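Local coordinates for protein serpin B3 (Homo sapiens, PDB 2ZV6) that probably inhibits target proteinases as a member of the serpin family, using an exposed reactive-site loop as bait, at residues A[113-118]-A[188-193]; A[168-173]-A[342-347]; A[181-186]-A[335-340]. One frame throughout, in Å; residues are numbered along the deposited sequence.

Contact 1 of 3, residues A[113-118]-A[188-193]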
loop_
_atom_site.group_PDB
_atom_site.type_symbol
_atom_site.label_atom_id
_atom_site.label_comp_id
_atom_site.label_asym_id
_atom_site.label_seq_id
_atom_site.Cartn_x
_atom_site.Cartn_y
_atom_site.Cartn_z
ATOM N N LYS A 113 6.565 -4.441 8.377
ATOM C CA LYS A 113 6.236 -5.834 8.576
ATOM C C LYS A 113 5.277 -6.245 7.460
ATOM O O LYS A 113 4.072 -6.017 7.549
ATOM C CB LYS A 113 5.587 -6.023 9.950
ATOM C CG LYS A 113 6.565 -5.965 11.117
ATOM C CD LYS A 113 7.769 -6.866 10.875
ATOM C CE LYS A 113 8.765 -6.800 12.024
ATOM N NZ LYS A 113 9.100 -8.155 12.553
ATOM N N ILE A 114 5.822 -6.836 6.402
ATOM C CA ILE A 114 5.014 -7.278 5.270
ATOM C C ILE A 114 4.547 -8.737 5.386
ATOM O O ILE A 114 5.321 -9.666 5.137
ATOM C CB ILE A 114 5.791 -7.141 3.954
ATOM C CG1 ILE A 114 6.614 -5.857 3.967
ATOM C CG2 ILE A 114 4.821 -7.177 2.779
ATOM C CD1 ILE A 114 7.323 -5.576 2.657
ATOM N N ALA A 115 3.280 -8.931 5.743
ATOM C CA ALA A 115 2.715 -10.272 5.887
ATOM C C ALA A 115 1.936 -10.718 4.638
ATOM O O ALA A 115 0.709 -10.619 4.604
ATOM C CB ALA A 115 1.809 -10.310 7.115
ATOM N N ASN A 116 2.641 -11.233 3.629
ATOM C CA ASN A 116 2.004 -11.666 2.381
ATOM C C ASN A 116 2.056 -13.175 2.067
ATOM O O ASN A 116 3.050 -13.670 1.522
ATOM C CB ASN A 116 2.610 -10.889 1.208
ATOM C CG ASN A 116 1.849 -11.096 -0.091
ATOM O OD1 ASN A 116 2.411 -11.545 -1.093
ATOM N ND2 ASN A 116 0.563 -10.765 -0.083
ATOM N N LYS A 117 0.971 -13.892 2.377
ATOM C CA LYS A 117 0.891 -15.334 2.112
ATOM C C LYS A 117 -0.378 -15.859 1.405
ATOM O O LYS A 117 -1.459 -15.258 1.471
ATOM C CB LYS A 117 1.069 -16.116 3.409
ATOM C CG LYS A 117 1.689 -17.472 3.191
ATOM C CD LYS A 117 1.143 -18.504 4.134
ATOM C CE LYS A 117 2.062 -18.683 5.320
ATOM N NZ LYS A 117 1.283 -19.018 6.543
ATOM N N LEU A 118 -0.222 -17.004 0.743
ATOM C CA LEU A 118 -1.303 -17.686 0.021
ATOM C C LEU A 118 -1.851 -18.770 0.929
ATOM O O LEU A 118 -1.104 -19.611 1.409
ATOM C CB LEU A 118 -0.758 -18.366 -1.245
ATOM C CG LEU A 118 -1.462 -18.323 -2.607
ATOM C CD1 LEU A 118 -2.546 -17.240 -2.648
ATOM C CD2 LEU A 118 -0.405 -18.073 -3.680
ATOM N N VAL A 188 -3.489 -13.193 1.123
ATOM C CA VAL A 188 -3.433 -12.250 2.236
ATOM C C VAL A 188 -2.307 -11.273 1.964
ATOM O O VAL A 188 -1.241 -11.669 1.493
ATOM C CB VAL A 188 -3.165 -12.949 3.569
ATOM C CG1 VAL A 188 -2.328 -12.047 4.475
ATOM C CG2 VAL A 188 -4.498 -13.301 4.230
ATOM N N ASN A 189 -2.539 -10.002 2.273
ATOM C CA ASN A 189 -1.542 -8.971 2.014
ATOM C C ASN A 189 -1.550 -7.861 3.051
ATOM O O ASN A 189 -1.893 -6.722 2.736
ATOM C CB ASN A 189 -1.785 -8.372 0.624
ATOM C CG ASN A 189 -0.543 -7.761 0.023
ATOM O OD1 ASN A 189 0.557 -7.902 0.560
ATOM N ND2 ASN A 189 -0.712 -7.072 -1.107
ATOM N N ALA A 190 -1.180 -8.194 4.286
ATOM C CA ALA A 190 -1.119 -7.203 5.358
ATOM C C ALA A 190 0.252 -6.519 5.309
ATOM O O ALA A 190 1.211 -7.068 4.758
ATOM C CB ALA A 190 -1.338 -7.868 6.711
ATOM N N ILE A 191 0.339 -5.311 5.859
ATOM C CA ILE A 191 1.597 -4.574 5.857
ATOM C C ILE A 191 1.604 -3.443 6.870
ATOM O O ILE A 191 0.653 -2.667 6.959
ATOM C CB ILE A 191 1.908 -3.979 4.474
ATOM C CG1 ILE A 191 3.269 -3.286 4.526
ATOM C CG2 ILE A 191 0.804 -3.001 4.050
ATOM C CD1 ILE A 191 3.993 -3.243 3.195
ATOM N N TYR A 192 2.691 -3.364 7.631
ATOM C CA TYR A 192 2.844 -2.340 8.652
ATOM C C TYR A 192 4.140 -1.555 8.474
ATOM O O TYR A 192 5.175 -2.123 8.130
ATOM C CB TYR A 192 2.834 -2.968 10.044
ATOM C CG TYR A 192 3.298 -1.995 11.087
ATOM C CD1 TYR A 192 2.381 -1.251 11.822
ATOM C CD2 TYR A 192 4.658 -1.755 11.286
ATOM C CE1 TYR A 192 2.803 -0.285 12.726
ATOM C CE2 TYR A 192 5.092 -0.794 12.183
ATOM C CZ TYR A 192 4.162 -0.060 12.900
ATOM O OH TYR A 192 4.589 0.904 13.782
ATOM N N PHE A 193 4.084 -0.251 8.734
ATOM C CA PHE A 193 5.268 0.589 8.607
ATOM C C PHE A 193 5.254 1.834 9.490
ATOM O O PHE A 193 4.224 2.485 9.667
ATOM C CB PHE A 193 5.460 1.003 7.153
ATOM C CG PHE A 193 6.616 1.926 6.940
ATOM C CD1 PHE A 193 6.471 3.297 7.121
ATOM C CD2 PHE A 193 7.842 1.434 6.518
ATOM C CE1 PHE A 193 7.531 4.168 6.880
ATOM C CE2 PHE A 193 8.908 2.294 6.272
ATOM C CZ PHE A 193 8.753 3.665 6.452
#

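Contact 2 of 3, residues A[168-173]-A[342-347]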
loop_
_atom_site.group_PDB
_atom_site.type_symbol
_atom_site.label_atom_id
_atom_site.label_comp_id
_atom_site.label_asym_id
_atom_site.label_seq_id
_atom_site.Cartn_x
_atom_site.Cartn_y
_atom_site.Cartn_z
ATOM N N GLU A 168 2.356 -7.959 15.654
ATOM C CA GLU A 168 1.064 -7.924 16.340
ATOM C C GLU A 168 0.400 -6.560 16.200
ATOM O O GLU A 168 -0.319 -6.118 17.096
ATOM C CB GLU A 168 1.239 -8.257 17.826
ATOM C CG GLU A 168 0.087 -9.030 18.449
ATOM C CD GLU A 168 0.126 -8.998 19.970
ATOM O OE1 GLU A 168 -0.545 -8.131 20.565
ATOM O OE2 GLU A 168 0.831 -9.836 20.573
ATOM N N LYS A 169 0.655 -5.896 15.077
ATOM C CA LYS A 169 0.080 -4.585 14.806
ATOM C C LYS A 169 -1.238 -4.779 14.071
ATOM O O LYS A 169 -2.283 -4.305 14.515
ATOM C CB LYS A 169 1.034 -3.748 13.947
ATOM C CG LYS A 169 2.290 -3.270 14.673
ATOM C CD LYS A 169 1.962 -2.549 15.980
ATOM C CE LYS A 169 1.436 -1.140 15.728
ATOM N NZ LYS A 169 1.029 -0.453 16.988
ATOM N N ILE A 170 -1.176 -5.484 12.944
ATOM C CA ILE A 170 -2.356 -5.774 12.137
ATOM C C ILE A 170 -3.031 -7.039 12.672
ATOM O O ILE A 170 -2.504 -8.140 12.536
ATOM C CB ILE A 170 -1.968 -5.994 10.660
ATOM C CG1 ILE A 170 -1.766 -4.641 9.979
ATOM C CG2 ILE A 170 -3.048 -6.788 9.936
ATOM C CD1 ILE A 170 -0.650 -4.634 8.961
ATOM N N LYS A 171 -4.206 -6.882 13.273
ATOM C CA LYS A 171 -4.907 -8.027 13.837
ATOM C C LYS A 171 -6.268 -8.324 13.219
ATOM O O LYS A 171 -7.040 -7.415 12.917
ATOM C CB LYS A 171 -5.081 -7.834 15.344
ATOM C CG LYS A 171 -4.430 -6.577 15.896
ATOM C CD LYS A 171 -3.146 -6.915 16.643
ATOM C CE LYS A 171 -3.295 -6.723 18.149
ATOM N NZ LYS A 171 -2.053 -7.101 18.878
ATOM N N ASN A 172 -6.547 -9.613 13.045
ATOM C CA ASN A 172 -7.815 -10.076 12.497
ATOM C C ASN A 172 -8.066 -9.633 11.063
ATOM O O ASN A 172 -9.140 -9.125 10.741
ATOM C CB ASN A 172 -8.968 -9.613 13.393
ATOM C CG ASN A 172 -8.767 -10.006 14.850
ATOM O OD1 ASN A 172 -9.586 -9.690 15.710
ATOM N ND2 ASN A 172 -7.672 -10.703 15.132
ATOM N N LEU A 173 -7.073 -9.846 10.205
ATOM C CA LEU A 173 -7.178 -9.480 8.798
ATOM C C LEU A 173 -8.476 -9.997 8.203
ATOM O O LEU A 173 -8.925 -9.518 7.159
ATOM C CB LEU A 173 -6.007 -10.060 8.005
ATOM C CG LEU A 173 -5.549 -9.320 6.746
ATOM C CD1 LEU A 173 -5.349 -10.316 5.632
ATOM C CD2 LEU A 173 -6.560 -8.275 6.334
ATOM N N LYS A 342 -4.292 -5.014 3.746
ATOM C CA LYS A 342 -4.416 -4.161 4.918
ATOM C C LYS A 342 -3.145 -3.401 5.231
ATOM O O LYS A 342 -2.133 -4.001 5.591
ATOM C CB LYS A 342 -4.793 -4.998 6.129
ATOM C CG LYS A 342 -5.222 -4.181 7.322
ATOM C CD LYS A 342 -6.135 -5.011 8.197
ATOM C CE LYS A 342 -6.430 -4.343 9.526
ATOM N NZ LYS A 342 -7.371 -5.175 10.339
ATOM N N ALA A 343 -3.205 -2.077 5.109
ATOM C CA ALA A 343 -2.052 -1.236 5.390
ATOM C C ALA A 343 -2.245 -0.546 6.733
ATOM O O ALA A 343 -3.369 -0.200 7.111
ATOM C CB ALA A 343 -1.868 -0.204 4.283
ATOM N N PHE A 344 -1.141 -0.378 7.460
ATOM C CA PHE A 344 -1.146 0.284 8.765
ATOM C C PHE A 344 0.148 1.069 8.985
ATOM O O PHE A 344 1.157 0.522 9.441
ATOM C CB PHE A 344 -1.327 -0.734 9.903
ATOM C CG PHE A 344 -1.594 -0.102 11.257
ATOM C CD1 PHE A 344 -1.647 -0.885 12.405
ATOM C CD2 PHE A 344 -1.805 1.269 11.381
ATOM C CE1 PHE A 344 -1.907 -0.316 13.652
ATOM C CE2 PHE A 344 -2.066 1.847 12.623
ATOM C CZ PHE A 344 -2.117 1.051 13.759
ATOM N N VAL A 345 0.110 2.355 8.655
ATOM C CA VAL A 345 1.264 3.229 8.831
ATOM C C VAL A 345 1.072 4.140 10.036
ATOM O O VAL A 345 -0.046 4.527 10.378
ATOM C CB VAL A 345 1.485 4.124 7.615
ATOM C CG1 VAL A 345 0.457 5.244 7.613
ATOM C CG2 VAL A 345 2.891 4.693 7.647
ATOM N N GLU A 346 2.173 4.492 10.674
ATOM C CA GLU A 346 2.100 5.360 11.831
ATOM C C GLU A 346 3.101 6.498 11.677
ATOM O O GLU A 346 4.282 6.279 11.392
ATOM C CB GLU A 346 2.389 4.565 13.108
ATOM C CG GLU A 346 1.195 4.399 14.049
ATOM C CD GLU A 346 1.336 3.178 14.950
ATOM O OE1 GLU A 346 0.720 3.144 16.040
ATOM O OE2 GLU A 346 2.070 2.247 14.563
ATOM N N VAL A 347 2.619 7.721 11.843
ATOM C CA VAL A 347 3.488 8.872 11.729
ATOM C C VAL A 347 3.751 9.418 13.117
ATOM O O VAL A 347 2.829 9.811 13.836
ATOM C CB VAL A 347 2.862 9.955 10.858
ATOM C CG1 VAL A 347 3.578 11.273 11.081
ATOM C CG2 VAL A 347 2.959 9.545 9.403
#

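Contact 3 of 3, residues A[181-186]-A[335-340]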
loop_
_atom_site.group_PDB
_atom_site.type_symbol
_atom_site.label_atom_id
_atom_site.label_comp_id
_atom_site.label_asym_id
_atom_site.label_seq_id
_atom_site.Cartn_x
_atom_site.Cartn_y
_atom_site.Cartn_z
ATOM N N SER A 181 -16.849 -22.043 3.963
ATOM C CA SER A 181 -16.536 -23.454 3.848
ATOM C C SER A 181 -16.199 -23.809 2.407
ATOM O O SER A 181 -15.597 -24.848 2.138
ATOM C CB SER A 181 -17.730 -24.273 4.317
ATOM O OG SER A 181 -18.822 -23.416 4.591
ATOM N N ASN A 182 -16.581 -22.935 1.481
ATOM C CA ASN A 182 -16.333 -23.166 0.061
ATOM C C ASN A 182 -15.216 -22.289 -0.490
ATOM O O ASN A 182 -15.330 -21.751 -1.587
ATOM C CB ASN A 182 -17.618 -22.930 -0.744
ATOM C CG ASN A 182 -18.291 -24.229 -1.178
ATOM O OD1 ASN A 182 -18.093 -25.282 -0.568
ATOM N ND2 ASN A 182 -19.095 -24.156 -2.239
ATOM N N THR A 183 -14.134 -22.153 0.265
ATOM C CA THR A 183 -13.009 -21.341 -0.182
ATOM C C THR A 183 -11.848 -22.180 -0.699
ATOM O O THR A 183 -11.393 -23.106 -0.030
ATOM C CB THR A 183 -12.471 -20.469 0.944
ATOM O OG1 THR A 183 -13.564 -19.973 1.726
ATOM C CG2 THR A 183 -11.676 -19.310 0.370
ATOM N N THR A 184 -11.371 -21.851 -1.892
ATOM C CA THR A 184 -10.250 -22.573 -2.473
ATOM C C THR A 184 -8.970 -21.862 -2.063
ATOM O O THR A 184 -8.159 -22.391 -1.298
ATOM C CB THR A 184 -10.298 -22.574 -4.014
ATOM O OG1 THR A 184 -11.278 -21.629 -4.468
ATOM C CG2 THR A 184 -10.626 -23.955 -4.533
ATOM N N LEU A 185 -8.821 -20.644 -2.574
ATOM C CA LEU A 185 -7.649 -19.810 -2.334
ATOM C C LEU A 185 -8.018 -18.527 -1.598
ATOM O O LEU A 185 -9.187 -18.156 -1.522
ATOM C CB LEU A 185 -6.996 -19.455 -3.679
ATOM C CG LEU A 185 -5.474 -19.412 -3.821
ATOM C CD1 LEU A 185 -4.815 -20.138 -2.651
ATOM C CD2 LEU A 185 -5.082 -20.039 -5.159
ATOM N N VAL A 186 -7.003 -17.857 -1.063
ATOM C CA VAL A 186 -7.175 -16.604 -0.330
ATOM C C VAL A 186 -5.821 -15.912 -0.190
ATOM O O VAL A 186 -4.983 -16.310 0.619
ATOM C CB VAL A 186 -7.727 -16.819 1.103
ATOM C CG1 VAL A 186 -7.667 -15.508 1.871
ATOM C CG2 VAL A 186 -9.146 -17.322 1.063
ATOM N N VAL A 335 -9.195 -21.844 -7.674
ATOM C CA VAL A 335 -9.723 -20.535 -8.030
ATOM C C VAL A 335 -9.622 -19.563 -6.877
ATOM O O VAL A 335 -10.170 -19.819 -5.790
ATOM C CB VAL A 335 -11.225 -20.604 -8.435
ATOM C CG1 VAL A 335 -11.777 -19.219 -8.573
ATOM C CG2 VAL A 335 -11.405 -21.335 -9.741
ATOM N N LEU A 336 -8.939 -18.445 -7.134
ATOM C CA LEU A 336 -8.769 -17.388 -6.146
ATOM C C LEU A 336 -10.161 -16.982 -5.684
ATOM O O LEU A 336 -11.031 -16.673 -6.512
ATOM C CB LEU A 336 -8.049 -16.189 -6.770
ATOM C CG LEU A 336 -7.079 -15.407 -5.870
ATOM C CD1 LEU A 336 -6.980 -13.984 -6.391
ATOM C CD2 LEU A 336 -7.542 -15.402 -4.410
ATOM N N SER A 337 -10.358 -16.983 -4.367
ATOM C CA SER A 337 -11.644 -16.668 -3.764
ATOM C C SER A 337 -11.559 -15.524 -2.770
ATOM O O SER A 337 -11.907 -15.684 -1.603
ATOM C CB SER A 337 -12.173 -17.920 -3.062
ATOM O OG SER A 337 -11.445 -19.073 -3.482
ATOM N N GLY A 338 -11.112 -14.365 -3.226
ATOM C CA GLY A 338 -10.994 -13.245 -2.314
ATOM C C GLY A 338 -9.542 -12.901 -2.040
ATOM O O GLY A 338 -8.682 -13.782 -1.974
ATOM N N VAL A 339 -9.283 -11.606 -1.880
ATOM C CA VAL A 339 -7.948 -11.091 -1.630
ATOM C C VAL A 339 -8.018 -10.016 -0.560
ATOM O O VAL A 339 -8.677 -8.994 -0.741
ATOM C CB VAL A 339 -7.368 -10.484 -2.908
ATOM C CG1 VAL A 339 -6.031 -9.829 -2.612
ATOM C CG2 VAL A 339 -7.233 -11.568 -3.974
ATOM N N LEU A 340 -7.329 -10.248 0.550
ATOM C CA LEU A 340 -7.327 -9.300 1.658
ATOM C C LEU A 340 -6.065 -8.440 1.711
ATOM O O LEU A 340 -4.957 -8.978 1.767
ATOM C CB LEU A 340 -7.472 -10.055 2.982
ATOM C CG LEU A 340 -8.877 -10.453 3.423
ATOM C CD1 LEU A 340 -9.562 -9.252 4.048
ATOM C CD2 LEU A 340 -9.661 -10.972 2.235
#

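Contact 1 of 3, residues A[113-118]-A[188-193]
Ile114 and Ile191 stand side by side in a non-hydrogen-bonded pair of the antiparallel strands, the axes of 113-115 and 188-193 being 176° apart. Backbone hydrogen bonds join the strands. Lys113 and Tyr192 form one hydrogen-bonded pair, Tyr192 N donating to Lys113 O at 3.0 Å. Ala115 and Ala190 form the next, Ala115 N lying 3.0 Å from Ala190 O, and Val188 N closes the ladder with a bond of 2.9 Å to Lys117 O. The return bond from Lys117 N to Val188 O is weak. Between two of these rungs Ile191 CA directs a C-H toward Lys113 O, 3.3 Å away.

Apolar contacts divide between the two faces. On one, Ile191 CD1 packs 3.8 Å from Ile114 CG1 and also meets CG2; a CG1 anti to the backbone N (chi1 -177°) carries the Ile191 branch to its neighbour. On the other, the methyls of Ala115 and Ala190 meet, CB to CB, at 4.0 Å.

The two asparagines lie on the isoleucine side. Asn116 crosses Asn189 with the amide planes 54° apart. Asn116 ND2 is 2.9 Å from Asn189 OD1, but the angle is too poor for a hydrogen bond.

These strands belong to the central sheet A of the serpin fold. Helix 42-54 covers the two asparagines through Ile45, Ala48 and Met51. Helix 151-165 lies across the alanine face, and strand 336-346 flanks 188-193 on its other edge; from the alanine face Tyr192 OH hydrogen-bonds to Glu346 OE2 of that strand.

Contact 2 of 3, residues A[168-173]-A[342-347]
Lys169 reaches toward strand 336-346, its chain turning at the second and third torsions, and its CE comes to 4.0 Å from Phe344 CE1, the two side chains crossing at about a right angle. The bend brings the ammonium group up to the carboxylate of Glu346, which approaches from the opposite direction. Lys169 NZ lies 3.7 Å from Glu346 OE1, a long salt bridge. Glu346 has a firmer partner in Tyr192, whose hydroxyl is hydrogen-bonded to OE2.

Ile170 is the buried residue that follows. Its CG1 sits 3.9 Å from Phe344 CB, at the edge of the ring and near the ring plane, while CG2 slides past the aliphatic chain of Lys342, 4.0 Å from CD. This residue belongs to the connection between helix 151-165 and strand 185-193, which in serpins lies with the helix across sheet A; here it packs on strand 336-346, and Val162 of the helix and Ala190 of the sheet help to enclose Ile170.

Lys171 turns its side chain off the strand. Lys171 NZ forms a salt bridge of 2.5 Å to Glu168 OE1 and also bonds to Glu168 O, tying the bend of the loop together. What Lys171 offers the strand is its carbonyl: O receives a weak bond of 3.4 Å from Lys342 NZ, which gets there because Lys342 runs out extended, with CG anti to the backbone N (chi1 -168°). Beyond Asn172, Leu173 lies alongside that same extended chain, its CD2 3.7 Å from Lys342 CB and nearly as close to CD, while its side chain also touches Val188.

Contact 3 of 3, residues A[181-186]-A[335-340]
In serpin sheet A two central strands, 185-193 and 336-346, run parallel, and here the loop leading into the first meets the beginning of the second around Ser337 and Leu185. The main-chain pairing is loose at this end: Ser337 N gives Leu185 O a bond of 3.3 Å, with the donor well above the carbonyl plane. Hydroxyl groups do much of the joining instead. Thr184 OG1 donates to Val335 O at 2.5 Å, in the carbonyl plane and on a lone pair. Thr184 N in turn bonds to Ser337 OG at 3.2 Å, so the serine oxygen accepts from the loop. Ser337 OG also lies 3.1 Å from Leu185 O.

Apolar atoms pack around these hydroxyl contacts. Thr183 CG2 touches Ser337 CB at 3.7 Å, and Leu185 CB touches Leu336 CA at the same separation, with Leu336 CD2 reaching in beside it. Outside the pair, Thr184 and Val186 have backbone bonds to Glu121 and Phe119 of strand 112-121. Gly338 adopts a positive phi of 110°, a backbone angle that glycine readily takes, and its O receives a C-H from Val186 CA at 3.6 Å.

Overall arrangement
All three contacts lie on serpin sheet A, in which strand 185-193 sits between 112-121 and 336-346. Contact 1 joins the antiparallel edge of that middle strand, contact 3 the start of its parallel edge, and contact 2 lays the connection after helix 151-165 over the far half of 336-346. The centres of contacts 1 and 2 are about 9 Å apart, those of 1 and 3 about 17 Å, and those of 2 and 3 about 22 Å. Along the chain, contact 3 nests inside the loop closed by contact 2, and contact 1 crosses both. Because 185-193 and 336-346 pair directly, the sheet is consistent with the native state, before the reactive-site loop inserts between these strands.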